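Long-range contacts in RNA-dependent RNA polymerase (PDB 6QW0), which probably cleaves host mRNAs near their capped 5' ends through its manganese-binding endonuclease domain, providing primers for viral transcription by the L protein: residues T31-Y36 / F191-L195; F77-T82 / L195-F200. One frame throughout, in Å; residues are numbered along the deposited sequence.

Contact 1 of 2, residues T31-Y36 / F191-L195; sequences TPIPAY and FRFRL. With SO4 (sulfate ion), chain E.
A loop without regular structure can be seated on a helix mainly by apolar side chains, and Thr31-Tyr36 lying along Phe191-Leu195 of helix 183-203 is a clear case. The loop runs extended, phi/psi near -62 to -142°/128 to 158° after Thr31, and enters strand 36-39 at Tyr36. The helical segment is regular, with Leu195 N bonded to Phe191 O at 3.1 Å. Closest in backbone register are Ile33 and Leu195, whose CA atoms are 7.5 Å apart; 280 Å² is buried in all. Thr31 points its CA-CB bond toward the helix and sets CG2 4.0 Å from Phe191 CE2, while its OG1 is hydrogen-bonded to Ile28 O. The CA-CB bond of Pro32 points away, yet Pro32 O lies 3.3 Å from Phe191 CZ, near the ring plane. Ile33 (m, t) spans both helix residues: CG1 is 4.1 Å from Phe191 CE2 and CG2 4.1 Å from Leu195 CD1. Pro34 does likewise, CD 3.8 Å from Phe191 CZ at the ring edge and CG 4.0 Å from Leu195 CD2. Tyr36, chi1 p, brings CD1 to 3.9 Å from Leu195 CD1, and its OH is hydrogen-bonded to Glu202 OE2. Phe191 and Leu195, one turn apart and both t at chi1, thus present a single apolar ridge. Arg194 NH2 is hydrogen-bonded to O2 of a sulfate, probably from crystallisation, at 2.9 Å. Joining the loop before the small antiparallel sheet to the C-terminal helix in this way implies cohesion by shape and burial, without polar pairing between the segments.

Contact 2 of 2, residues F77-T82 / L195-F200; sequences FKHDFT and LARDIF. With MN3 (manganese (III) ion), chain C.
Antiparallel-like helix packing with a small residue as the knob is the motif here, in the PD-(D/E)XK-type endonuclease domain of the L protein. Helix 77-82 and the 195-200 segment of helix 183-203 approach to 9.0 Å between their short axes, at a signed crossing angle of 145°. Lys78 and Ala196 have the nearest CA atoms, 5.1 Å apart, and the methyl of Ala196 drops into the hole formed by Phe77, Lys78, Phe81 and Thr82. Phe77, t at chi1 with chi2 81°, lays CE2 3.7 Å from Ile199 CG2, with Ala196 O 3.7 Å from that same CE2 near the ring plane. Phe81, also t with chi2 -90°, reaches Ala196 CB with CD1 at 3.7 Å and Leu195 CD2 with CZ at 4.0 Å. Lys78 (m, t, m, t) bends along the partner helix: CG is 3.7 Å from Phe200 CB, CD 4.0 Å from Arg197 CG, and CE stands over the Phe200 face, 4.0 Å from the ring centroid, as a CH-pi contact. Phe200 is t at chi1, chi2 74°. Thr82 (m) donates a hydrogen bond from OG1 to Lys78 O, 2.7 Å, within its own helix. The CA-CB bond of His79 (chi1 t) points away from 195-200, so the same short helix packs through Phe77, Lys78 and Phe81 and binds manganese through His79, in a site completed by Asp114, Glu128, the Phe129 carbonyl and two waters. His79 ND1 donates to Asp80 OD1 at 2.9 Å, and His79 NE2 meets the metal at 2.3 Å.

From the N terminus, the loop before strand 36-39 comes first, and contact 1 closes a span of over 150 residues when helix 183-203 returns to it. Helix 77-82 lies within that span, yet its own partner, 195-200, comes at the end of the first one's, so the two closures cross in sequence rather than nest. Both use helix 183-203 and share Leu195, which joins Tyr36 on one hand and Phe81 on the other. Their centres are 10 Å apart, and Arg192 NH2 reaches Phe81 O at 2.8 Å, probably a hydrogen bond. One C-terminal helix thereby ties the loop leading into the small sheet to the metal-binding helix.

Contact 1 of 2, residues T31-Y36 / F191-L195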
loop_
_atom_site.group_PDB
_atom_site.type_symbol
_atom_site.label_atom_id
_atom_site.label_comp_id
_atom_site.label_asym_id
_atom_site.label_seq_id
_atom_site.Cartn_x
_atom_site.Cartn_y
_atom_site.Cartn_z
ATOM N N THR A 31 -20.675 -0.644 -11.894
ATOM C CA THR A 31 -20.099 -1.969 -11.676
ATOM C C THR A 31 -20.752 -2.647 -10.477
ATOM O O THR A 31 -20.964 -1.999 -9.446
ATOM C CB THR A 31 -18.588 -1.873 -11.437
ATOM O OG1 THR A 31 -17.964 -1.209 -12.545
ATOM C CG2 THR A 31 -17.958 -3.250 -11.280
ATOM N N PRO A 32 -21.085 -3.938 -10.572
ATOM C CA PRO A 32 -21.667 -4.629 -9.416
ATOM C C PRO A 32 -20.700 -4.649 -8.246
ATOM O O PRO A 32 -19.488 -4.795 -8.413
ATOM C CB PRO A 32 -21.940 -6.045 -9.937
ATOM C CG PRO A 32 -22.021 -5.897 -11.422
ATOM C CD PRO A 32 -21.058 -4.798 -11.768
ATOM N N ILE A 33 -21.260 -4.486 -7.050
ATOM C CA ILE A 33 -20.520 -4.490 -5.799
ATOM C C ILE A 33 -21.003 -5.700 -5.003
ATOM O O ILE A 33 -22.214 -5.877 -4.848
ATOM C CB ILE A 33 -20.736 -3.197 -4.993
ATOM C CG1 ILE A 33 -20.368 -1.974 -5.842
ATOM C CG2 ILE A 33 -19.980 -3.225 -3.667
ATOM C CD1 ILE A 33 -20.772 -0.651 -5.200
ATOM N N PRO A 34 -20.124 -6.568 -4.517
ATOM C CA PRO A 34 -20.611 -7.800 -3.884
ATOM C C PRO A 34 -21.285 -7.543 -2.549
ATOM O O PRO A 34 -20.872 -6.684 -1.766
ATOM C CB PRO A 34 -19.341 -8.642 -3.706
ATOM C CG PRO A 34 -18.257 -7.608 -3.544
ATOM C CD PRO A 34 -18.653 -6.466 -4.478
ATOM N N ALA A 35 -22.344 -8.313 -2.299
ATOM C CA ALA A 35 -22.973 -8.346 -0.989
ATOM C C ALA A 35 -22.006 -8.900 0.054
ATOM O O ALA A 35 -21.050 -9.602 -0.267
ATOM C CB ALA A 35 -24.226 -9.222 -1.017
ATOM N N TYR A 36 -22.275 -8.576 1.314
ATOM C CA TYR A 36 -21.494 -9.084 2.434
ATOM C C TYR A 36 -22.431 -9.372 3.598
ATOM O O TYR A 36 -23.442 -8.693 3.789
ATOM C CB TYR A 36 -20.378 -8.090 2.879
ATOM C CG TYR A 36 -20.852 -6.655 3.029
ATOM C CD1 TYR A 36 -20.849 -5.787 1.941
ATOM C CD2 TYR A 36 -21.342 -6.176 4.246
ATOM C CE1 TYR A 36 -21.309 -4.480 2.057
ATOM C CE2 TYR A 36 -21.802 -4.866 4.368
ATOM C CZ TYR A 36 -21.785 -4.027 3.269
ATOM O OH TYR A 36 -22.250 -2.729 3.378
ATOM N N PHE A 191 -12.078 0.412 -5.911
ATOM C CA PHE A 191 -13.198 -0.506 -5.678
ATOM C C PHE A 191 -13.102 -1.171 -4.303
ATOM O O PHE A 191 -14.091 -1.259 -3.565
ATOM C CB PHE A 191 -13.234 -1.549 -6.792
ATOM C CG PHE A 191 -14.462 -2.417 -6.778
ATOM C CD1 PHE A 191 -14.487 -3.587 -6.031
ATOM C CD2 PHE A 191 -15.583 -2.074 -7.516
ATOM C CE1 PHE A 191 -15.604 -4.403 -6.015
ATOM C CE2 PHE A 191 -16.712 -2.889 -7.505
ATOM C CZ PHE A 191 -16.723 -4.049 -6.760
ATOM N N ARG A 192 -11.914 -1.666 -3.944
ATOM C CA ARG A 192 -11.737 -2.300 -2.642
ATOM C C ARG A 192 -11.899 -1.298 -1.501
ATOM O O ARG A 192 -12.423 -1.651 -0.435
ATOM C CB ARG A 192 -10.354 -2.973 -2.570
ATOM C CG ARG A 192 -10.200 -4.169 -3.516
ATOM C CD ARG A 192 -8.803 -4.846 -3.370
ATOM N NE ARG A 192 -8.585 -5.378 -2.028
ATOM C CZ ARG A 192 -8.575 -6.671 -1.713
ATOM N NH1 ARG A 192 -8.757 -7.597 -2.652
ATOM N NH2 ARG A 192 -8.391 -7.041 -0.456
ATOM N N PHE A 193 -11.436 -0.052 -1.698
ATOM C CA PHE A 193 -11.586 0.981 -0.674
ATOM C C PHE A 193 -13.057 1.289 -0.432
ATOM O O PHE A 193 -13.494 1.388 0.719
ATOM C CB PHE A 193 -10.822 2.252 -1.083
ATOM C CG PHE A 193 -10.894 3.378 -0.083
ATOM C CD1 PHE A 193 -10.527 3.188 1.245
ATOM C CD2 PHE A 193 -11.284 4.653 -0.487
ATOM C CE1 PHE A 193 -10.571 4.234 2.156
ATOM C CE2 PHE A 193 -11.321 5.708 0.422
ATOM C CZ PHE A 193 -10.967 5.502 1.736
ATOM N N ARG A 194 -13.833 1.420 -1.508
ATOM C CA ARG A 194 -15.252 1.731 -1.357
ATOM C C ARG A 194 -15.969 0.626 -0.597
ATOM O O ARG A 194 -16.793 0.897 0.287
ATOM C CB ARG A 194 -15.888 1.936 -2.726
ATOM C CG ARG A 194 -15.393 3.182 -3.450
ATOM C CD ARG A 194 -16.034 3.274 -4.813
ATOM N NE ARG A 194 -15.721 4.528 -5.485
ATOM C CZ ARG A 194 -16.247 4.894 -6.649
ATOM N NH1 ARG A 194 -17.115 4.096 -7.270
ATOM N NH2 ARG A 194 -15.906 6.053 -7.192
ATOM N N LEU A 195 -15.653 -0.626 -0.916
ATOM C CA LEU A 195 -16.277 -1.742 -0.216
ATOM C C LEU A 195 -15.836 -1.782 1.239
ATOM O O LEU A 195 -16.641 -2.063 2.137
ATOM C CB LEU A 195 -15.939 -3.051 -0.929
ATOM C CG LEU A 195 -16.511 -4.297 -0.261
ATOM C CD1 LEU A 195 -18.045 -4.216 -0.226
ATOM C CD2 LEU A 195 -16.048 -5.541 -0.996
HETATM S S SO4 E . -16.154 6.393 -10.963
HETATM O O1 SO4 E . -16.784 5.799 -12.132
HETATM O O2 SO4 E . -17.096 6.419 -9.848
HETATM O O3 SO4 E . -15.727 7.755 -11.286
HETATM O O4 SO4 E . -14.999 5.582 -10.607
#

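Contact 2 of 2, residues F77-T82 / L195-F200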
loop_
_atom_site.group_PDB
_atom_site.type_symbol
_atom_site.label_atom_id
_atom_site.label_comp_id
_atom_site.label_asym_id
_atom_site.label_seq_id
_atom_site.Cartn_x
_atom_site.Cartn_y
_atom_site.Cartn_z
ATOM N N PHE A 77 -8.805 -1.794 9.519
ATOM C CA PHE A 77 -9.461 -2.667 8.554
ATOM C C PHE A 77 -9.545 -2.012 7.180
ATOM O O PHE A 77 -9.255 -2.651 6.163
ATOM C CB PHE A 77 -10.858 -3.070 9.039
ATOM C CG PHE A 77 -11.677 -3.754 7.979
ATOM C CD1 PHE A 77 -11.502 -5.099 7.709
ATOM C CD2 PHE A 77 -12.601 -3.038 7.229
ATOM C CE1 PHE A 77 -12.232 -5.723 6.726
ATOM C CE2 PHE A 77 -13.334 -3.655 6.244
ATOM C CZ PHE A 77 -13.156 -5.002 5.993
ATOM N N LYS A 78 -9.961 -0.740 7.125
ATOM C CA LYS A 78 -10.106 -0.088 5.826
ATOM C C LYS A 78 -8.785 -0.089 5.071
ATOM O O LYS A 78 -8.741 -0.403 3.880
ATOM C CB LYS A 78 -10.622 1.345 5.997
ATOM C CG LYS A 78 -12.128 1.443 6.204
ATOM C CD LYS A 78 -12.606 2.890 6.271
ATOM C CE LYS A 78 -12.026 3.614 7.478
ATOM N NZ LYS A 78 -12.489 5.031 7.538
ATOM N N HIS A 79 -7.695 0.233 5.764
ATOM C CA HIS A 79 -6.380 0.286 5.126
ATOM C C HIS A 79 -5.949 -1.099 4.654
ATOM O O HIS A 79 -5.563 -1.283 3.489
ATOM C CB HIS A 79 -5.385 0.886 6.126
ATOM C CG HIS A 79 -3.943 0.812 5.721
ATOM N ND1 HIS A 79 -3.192 -0.340 5.827
ATOM C CD2 HIS A 79 -3.098 1.776 5.284
ATOM C CE1 HIS A 79 -1.951 -0.092 5.441
ATOM N NE2 HIS A 79 -1.867 1.186 5.114
ATOM N N ASP A 80 -6.040 -2.090 5.540
ATOM C CA ASP A 80 -5.526 -3.416 5.225
ATOM C C ASP A 80 -6.352 -4.095 4.141
ATOM O O ASP A 80 -5.794 -4.742 3.253
ATOM C CB ASP A 80 -5.478 -4.263 6.496
ATOM C CG ASP A 80 -4.368 -3.824 7.431
ATOM O OD1 ASP A 80 -3.565 -2.949 7.032
ATOM O OD2 ASP A 80 -4.295 -4.349 8.559
ATOM N N PHE A 81 -7.676 -3.937 4.174
ATOM C CA PHE A 81 -8.500 -4.545 3.129
ATOM C C PHE A 81 -8.262 -3.882 1.779
ATOM O O PHE A 81 -8.161 -4.569 0.755
ATOM C CB PHE A 81 -9.984 -4.482 3.507
ATOM C CG PHE A 81 -10.896 -5.196 2.536
ATOM C CD1 PHE A 81 -11.444 -4.526 1.455
ATOM C CD2 PHE A 81 -11.215 -6.536 2.714
ATOM C CE1 PHE A 81 -12.282 -5.172 0.556
ATOM C CE2 PHE A 81 -12.055 -7.190 1.815
ATOM C CZ PHE A 81 -12.584 -6.503 0.735
ATOM N N THR A 82 -8.175 -2.551 1.752
ATOM C CA THR A 82 -8.020 -1.852 0.481
ATOM C C THR A 82 -6.821 -2.374 -0.299
ATOM O O THR A 82 -6.911 -2.617 -1.506
ATOM C CB THR A 82 -7.865 -0.350 0.728
ATOM O OG1 THR A 82 -9.086 0.166 1.273
ATOM C CG2 THR A 82 -7.521 0.374 -0.563
ATOM N N LEU A 195 -15.653 -0.626 -0.916
ATOM C CA LEU A 195 -16.277 -1.742 -0.216
ATOM C C LEU A 195 -15.836 -1.782 1.239
ATOM O O LEU A 195 -16.641 -2.063 2.137
ATOM C CB LEU A 195 -15.939 -3.051 -0.929
ATOM C CG LEU A 195 -16.511 -4.297 -0.261
ATOM C CD1 LEU A 195 -18.045 -4.216 -0.226
ATOM C CD2 LEU A 195 -16.048 -5.541 -0.996
ATOM N N ALA A 196 -14.554 -1.491 1.492
ATOM C CA ALA A 196 -14.053 -1.467 2.861
ATOM C C ALA A 196 -14.759 -0.407 3.691
ATOM O O ALA A 196 -15.057 -0.635 4.870
ATOM C CB ALA A 196 -12.543 -1.242 2.861
ATOM N N ARG A 197 -15.045 0.755 3.091
ATOM C CA ARG A 197 -15.787 1.793 3.801
ATOM C C ARG A 197 -17.198 1.328 4.139
ATOM O O ARG A 197 -17.699 1.602 5.236
ATOM C CB ARG A 197 -15.846 3.069 2.968
ATOM C CG ARG A 197 -14.530 3.829 2.916
ATOM C CD ARG A 197 -14.542 4.884 1.835
ATOM N NE ARG A 197 -15.624 5.855 1.999
ATOM C CZ ARG A 197 -15.518 7.146 1.689
ATOM N NH1 ARG A 197 -14.376 7.627 1.215
ATOM N NH2 ARG A 197 -16.553 7.960 1.854
ATOM N N ASP A 198 -17.859 0.641 3.202
ATOM C CA ASP A 198 -19.204 0.128 3.469
ATOM C C ASP A 198 -19.181 -0.864 4.624
ATOM O O ASP A 198 -20.018 -0.803 5.533
ATOM C CB ASP A 198 -19.784 -0.538 2.220
ATOM C CG ASP A 198 -20.246 0.458 1.165
ATOM O OD1 ASP A 198 -20.478 1.642 1.492
ATOM O OD2 ASP A 198 -20.384 0.044 -0.008
ATOM N N ILE A 199 -18.221 -1.792 4.599
ATOM C CA ILE A 199 -18.134 -2.807 5.645
ATOM C C ILE A 199 -17.779 -2.163 6.974
ATOM O O ILE A 199 -18.358 -2.491 8.015
ATOM C CB ILE A 199 -17.113 -3.890 5.249
ATOM C CG1 ILE A 199 -17.625 -4.688 4.050
ATOM C CG2 ILE A 199 -16.808 -4.815 6.430
ATOM C CD1 ILE A 199 -16.567 -5.582 3.419
ATOM N N PHE A 200 -16.829 -1.225 6.957
ATOM C CA PHE A 200 -16.378 -0.594 8.191
ATOM C C PHE A 200 -17.510 0.146 8.896
ATOM O O PHE A 200 -17.589 0.141 10.130
ATOM C CB PHE A 200 -15.228 0.363 7.888
ATOM C CG PHE A 200 -14.666 1.024 9.106
ATOM C CD1 PHE A 200 -13.866 0.315 9.985
ATOM C CD2 PHE A 200 -14.960 2.349 9.387
ATOM C CE1 PHE A 200 -13.351 0.918 11.119
ATOM C CE2 PHE A 200 -14.450 2.959 10.520
ATOM C CZ PHE A 200 -13.644 2.243 11.384
HETATM MN MN MN3 C . 0.086 2.394 5.379
HETATM O O HOH W 1 0.307 1.667 7.619
HETATM O O HOH W 2 -0.846 3.970 6.869
#